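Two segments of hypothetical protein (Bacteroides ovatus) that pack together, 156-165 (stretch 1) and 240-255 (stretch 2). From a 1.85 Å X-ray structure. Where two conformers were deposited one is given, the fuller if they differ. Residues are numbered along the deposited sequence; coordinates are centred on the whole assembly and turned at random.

Stretch 1, residues 156-165: THRMSLVVVK
Stretch 2, residues 240-255: TLDTAEKMKEGKYKRF

Two neighbouring strands, 160-165 and 251-255, run parallel (axes 4.6 Å apart at closest, 19° between directions) and bury 841 Å² with their flanking loops. Leu161 pairs with Tyr252, Val162 with Lys253, Val163 with Arg254 and Val164 with Phe255; all these residues have extended phi/psi, such as -122/127 at Val163.

The backbone ladder is staggered, as parallel pairing requires. Leu161 N donates to Lys251 O (3.0 Å), Lys253 N to Leu161 O (3.0 Å), Val163 N to Lys253 O (2.9 Å), Phe255 N to Val163 O (2.7 Å) and Lys165 N to Phe255 O (2.9 Å). Tyr252 CA and Arg254 CA add CA-H...O contacts to Leu161 O (3.1 Å) and Val163 O (3.3 Å).

Before the ladder, a type II turn from Lys248 to Lys251, closed by Lys251 N to Lys248 O (3.1 Å), presents Gly250 N to Met159 O (3.0 Å). Gly250 has phi/psi 70/17, which favours glycine, and an ideal CB would lie only 3.1 Å from His157 O. Ser160 (chi1 t) is small enough to bring OG within 2.9 Å of Lys248 O and 3.1 Å of Lys251 O.

Side chains alternate between the sheet faces. On one, Val162 (t) sets CG2 3.7 Å from Met247 CE, a selenomethionine (chi1 and chi2 m), and CG1 4.1 Å from Phe255 CE2 (chi1 m); Val164 CG2 (t) meets Leu241 CD1 (m, t) at 3.6 Å. On the other, Leu161 CB (t, p) lies 3.7 Å from Tyr252 CB (p), and Val163 CG2 (t) 4.1 Å from Tyr252 CD1. Compact, branched valines suit these buried positions.

Charge joins the loops: Arg158 (m, m, m) curls back so that NE forms a salt bridge with OE2 of extended Glu249 (t, t) at 3.0 Å. Water 1 bridges His157 O (2.7 Å) and Glu249 OE2 (2.6 Å); water 2 links Arg158 NH2 (2.7 Å) to Glu249 OE1 (3.0 Å).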

# COMPACT_ATOMS: atom_id res chain seq x y z
N THR A 156 -32.64 -36.51 -1.79
CA THR A 156 -31.19 -36.65 -1.66
C THR A 156 -30.62 -36.86 -3.09
O THR A 156 -31.25 -37.53 -3.90
CB THR A 156 -30.87 -37.78 -0.66
OG1 THR A 156 -31.58 -37.53 0.55
CG2 THR A 156 -29.39 -37.88 -0.33
N HIS A 157 -29.45 -36.29 -3.37
CA HIS A 157 -28.77 -36.41 -4.66
C HIS A 157 -28.16 -37.80 -4.77
O HIS A 157 -27.49 -38.27 -3.82
CB HIS A 157 -27.70 -35.31 -4.81
CG HIS A 157 -28.26 -33.93 -4.86
ND1 HIS A 157 -28.38 -33.25 -6.06
CD2 HIS A 157 -28.74 -33.14 -3.87
CE1 HIS A 157 -28.87 -32.05 -5.76
NE2 HIS A 157 -29.11 -31.95 -4.45
N ARG A 158 -28.39 -38.47 -5.91
CA ARG A 158 -27.89 -39.83 -6.11
C ARG A 158 -26.49 -39.86 -6.74
O ARG A 158 -25.80 -40.87 -6.64
CB ARG A 158 -28.88 -40.63 -6.96
CG ARG A 158 -30.26 -40.79 -6.29
CD ARG A 158 -30.17 -41.43 -4.91
NE ARG A 158 -29.87 -42.86 -5.01
CZ ARG A 158 -30.77 -43.83 -4.89
NH1 ARG A 158 -32.04 -43.53 -4.64
NH2 ARG A 158 -30.41 -45.09 -5.02
N MSE A 159 -26.07 -38.77 -7.38
CA MSE A 159 -24.74 -38.72 -7.99
C MSE A 159 -23.74 -38.16 -6.99
O MSE A 159 -24.12 -37.73 -5.89
CB MSE A 159 -24.77 -37.84 -9.28
CG MSE A 159 -25.70 -38.39 -10.38
SE MSE A 159 -25.18 -40.21 -10.95
CE MSE A 159 -26.67 -41.25 -10.15
N SER A 160 -22.46 -38.13 -7.38
CA SER A 160 -21.41 -37.51 -6.57
C SER A 160 -21.03 -36.23 -7.28
O SER A 160 -21.44 -36.02 -8.42
CB SER A 160 -20.23 -38.47 -6.40
OG SER A 160 -19.39 -37.95 -5.38
N LEU A 161 -20.27 -35.35 -6.61
CA LEU A 161 -19.94 -34.07 -7.22
C LEU A 161 -18.47 -33.71 -7.09
O LEU A 161 -17.91 -33.73 -5.99
CB LEU A 161 -20.81 -32.97 -6.56
CG LEU A 161 -20.65 -31.54 -7.12
CD1 LEU A 161 -21.18 -31.45 -8.59
CD2 LEU A 161 -21.34 -30.55 -6.23
N VAL A 162 -17.86 -33.33 -8.22
CA VAL A 162 -16.50 -32.81 -8.25
C VAL A 162 -16.63 -31.28 -8.21
O VAL A 162 -17.37 -30.70 -9.01
CB VAL A 162 -15.70 -33.29 -9.51
CG1 VAL A 162 -14.45 -32.42 -9.77
CG2 VAL A 162 -15.29 -34.76 -9.37
N VAL A 163 -15.88 -30.62 -7.33
CA VAL A 163 -15.83 -29.15 -7.28
C VAL A 163 -14.36 -28.75 -7.49
O VAL A 163 -13.51 -29.30 -6.79
CB VAL A 163 -16.42 -28.54 -5.98
CG1 VAL A 163 -16.31 -27.00 -6.00
CG2 VAL A 163 -17.89 -28.97 -5.79
N VAL A 164 -14.08 -27.86 -8.47
CA VAL A 164 -12.70 -27.43 -8.74
C VAL A 164 -12.60 -25.92 -8.47
O VAL A 164 -13.36 -25.14 -9.05
CB VAL A 164 -12.19 -27.76 -10.17
CG1 VAL A 164 -10.70 -27.42 -10.31
CG2 VAL A 164 -12.46 -29.22 -10.55
N LYS A 165 -11.64 -25.52 -7.63
CA LYS A 165 -11.34 -24.11 -7.34
C LYS A 165 -9.95 -23.79 -7.89
O LYS A 165 -8.94 -24.18 -7.29
CB LYS A 165 -11.43 -23.84 -5.82
CG LYS A 165 -11.26 -22.36 -5.45
CD LYS A 165 -12.48 -21.57 -5.85
CE LYS A 165 -12.40 -20.16 -5.33
NZ LYS A 165 -13.47 -19.35 -5.95
N THR A 240 -3.68 -32.60 -11.75
CA THR A 240 -4.38 -33.87 -11.84
C THR A 240 -5.28 -33.93 -10.65
O THR A 240 -4.79 -33.84 -9.51
CB THR A 240 -3.42 -35.07 -11.93
OG1 THR A 240 -2.68 -35.00 -13.14
CG2 THR A 240 -4.14 -36.41 -11.87
N LEU A 241 -6.58 -34.15 -10.90
CA LEU A 241 -7.57 -34.32 -9.87
C LEU A 241 -7.90 -35.80 -9.79
O LEU A 241 -8.54 -36.33 -10.70
CB LEU A 241 -8.81 -33.47 -10.16
CG LEU A 241 -8.46 -32.03 -10.61
CD1 LEU A 241 -9.65 -31.32 -11.16
CD2 LEU A 241 -7.74 -31.25 -9.51
N ASP A 242 -7.37 -36.46 -8.76
CA ASP A 242 -7.60 -37.87 -8.53
C ASP A 242 -8.94 -38.03 -7.83
O ASP A 242 -9.05 -37.69 -6.66
CB ASP A 242 -6.44 -38.46 -7.70
CG ASP A 242 -5.13 -38.48 -8.48
OD1 ASP A 242 -4.97 -39.34 -9.36
OD2 ASP A 242 -4.29 -37.58 -8.24
N THR A 243 -9.97 -38.48 -8.56
CA THR A 243 -11.31 -38.64 -7.96
C THR A 243 -11.45 -40.01 -7.26
O THR A 243 -12.40 -40.21 -6.50
CB THR A 243 -12.45 -38.45 -8.99
OG1 THR A 243 -12.55 -39.60 -9.83
CG2 THR A 243 -12.29 -37.16 -9.81
N ALA A 244 -10.55 -40.95 -7.53
CA ALA A 244 -10.64 -42.30 -6.93
C ALA A 244 -10.81 -42.22 -5.41
O ALA A 244 -10.10 -41.46 -4.76
CB ALA A 244 -9.39 -43.11 -7.28
N GLU A 245 -11.77 -42.97 -4.88
CA GLU A 245 -12.13 -43.11 -3.45
C GLU A 245 -12.80 -41.86 -2.86
O GLU A 245 -13.12 -41.85 -1.67
CB GLU A 245 -10.91 -43.48 -2.56
CG GLU A 245 -9.98 -44.53 -3.17
CD GLU A 245 -10.62 -45.85 -3.56
OE1 GLU A 245 -11.78 -46.10 -3.15
OE2 GLU A 245 -9.94 -46.67 -4.22
N LYS A 246 -13.03 -40.82 -3.68
CA LYS A 246 -13.59 -39.59 -3.14
C LYS A 246 -15.00 -39.32 -3.68
O LYS A 246 -15.57 -38.27 -3.38
CB LYS A 246 -12.65 -38.40 -3.45
CG LYS A 246 -11.24 -38.61 -2.90
CD LYS A 246 -10.23 -37.69 -3.55
CE LYS A 246 -8.82 -38.22 -3.41
NZ LYS A 246 -7.86 -37.34 -4.13
N MSE A 247 -15.56 -40.25 -4.47
CA MSE A 247 -16.85 -40.08 -5.14
C MSE A 247 -17.98 -40.79 -4.39
O MSE A 247 -18.40 -41.89 -4.77
CB MSE A 247 -16.75 -40.55 -6.60
CG MSE A 247 -15.67 -39.81 -7.39
SE MSE A 247 -16.29 -38.01 -7.89
CE MSE A 247 -15.51 -36.94 -6.44
N LYS A 248 -18.44 -40.18 -3.29
CA LYS A 248 -19.52 -40.74 -2.46
C LYS A 248 -20.86 -40.17 -2.89
O LYS A 248 -20.94 -38.97 -3.19
CB LYS A 248 -19.28 -40.44 -0.98
CG LYS A 248 -18.16 -41.25 -0.34
CD LYS A 248 -18.19 -41.11 1.17
CE LYS A 248 -17.39 -42.17 1.88
NZ LYS A 248 -17.74 -42.24 3.33
N GLU A 249 -21.89 -41.01 -2.92
CA GLU A 249 -23.25 -40.60 -3.29
C GLU A 249 -23.74 -39.47 -2.39
O GLU A 249 -23.63 -39.55 -1.16
CB GLU A 249 -24.17 -41.83 -3.19
CG GLU A 249 -25.63 -41.57 -3.47
CD GLU A 249 -26.53 -42.76 -3.14
OE1 GLU A 249 -26.02 -43.90 -3.07
OE2 GLU A 249 -27.75 -42.54 -2.97
N GLY A 250 -24.26 -38.40 -3.01
CA GLY A 250 -24.78 -37.25 -2.29
C GLY A 250 -23.72 -36.41 -1.60
O GLY A 250 -24.04 -35.61 -0.71
N LYS A 251 -22.46 -36.57 -2.01
CA LYS A 251 -21.38 -35.81 -1.40
C LYS A 251 -20.48 -35.20 -2.46
O LYS A 251 -20.49 -35.65 -3.60
CB LYS A 251 -20.54 -36.70 -0.44
CG LYS A 251 -21.40 -37.28 0.70
CD LYS A 251 -20.56 -37.77 1.84
CE LYS A 251 -21.42 -38.22 3.00
NZ LYS A 251 -20.59 -38.53 4.20
N TYR A 252 -19.74 -34.16 -2.09
CA TYR A 252 -18.81 -33.53 -3.01
C TYR A 252 -17.38 -33.57 -2.49
O TYR A 252 -17.13 -33.59 -1.28
CB TYR A 252 -19.21 -32.06 -3.31
CG TYR A 252 -18.98 -31.07 -2.19
CD1 TYR A 252 -17.73 -30.47 -2.01
CD2 TYR A 252 -20.02 -30.67 -1.36
CE1 TYR A 252 -17.51 -29.54 -1.00
CE2 TYR A 252 -19.82 -29.71 -0.37
CZ TYR A 252 -18.56 -29.16 -0.18
OH TYR A 252 -18.38 -28.22 0.80
N LYS A 253 -16.45 -33.51 -3.43
CA LYS A 253 -15.03 -33.40 -3.15
C LYS A 253 -14.58 -32.11 -3.81
O LYS A 253 -14.74 -31.97 -5.03
CB LYS A 253 -14.27 -34.63 -3.68
CG LYS A 253 -12.74 -34.47 -3.73
CD LYS A 253 -12.07 -34.20 -2.39
CE LYS A 253 -10.63 -33.80 -2.63
NZ LYS A 253 -9.95 -33.35 -1.38
N ARG A 254 -14.03 -31.19 -3.02
CA ARG A 254 -13.53 -29.92 -3.56
C ARG A 254 -12.02 -29.98 -3.71
O ARG A 254 -11.30 -30.25 -2.75
CB ARG A 254 -13.95 -28.72 -2.69
CG ARG A 254 -13.44 -27.38 -3.24
CD ARG A 254 -13.84 -26.20 -2.38
NE ARG A 254 -15.09 -25.57 -2.83
CZ ARG A 254 -16.23 -25.57 -2.14
NH1 ARG A 254 -16.30 -26.15 -0.95
NH2 ARG A 254 -17.30 -24.97 -2.63
N PHE A 255 -11.55 -29.75 -4.93
CA PHE A 255 -10.11 -29.72 -5.23
C PHE A 255 -9.68 -28.25 -5.29
O PHE A 255 -10.14 -27.53 -6.18
CB PHE A 255 -9.82 -30.40 -6.56
CG PHE A 255 -10.13 -31.88 -6.59
CD1 PHE A 255 -9.17 -32.82 -6.20
CD2 PHE A 255 -11.37 -32.33 -7.02
CE1 PHE A 255 -9.44 -34.19 -6.26
CE2 PHE A 255 -11.64 -33.72 -7.08
CZ PHE A 255 -10.67 -34.63 -6.70
O HOH W 1 -28.23 -40.17 -2.08
O HOH W 2 -27.71 -45.21 -5.14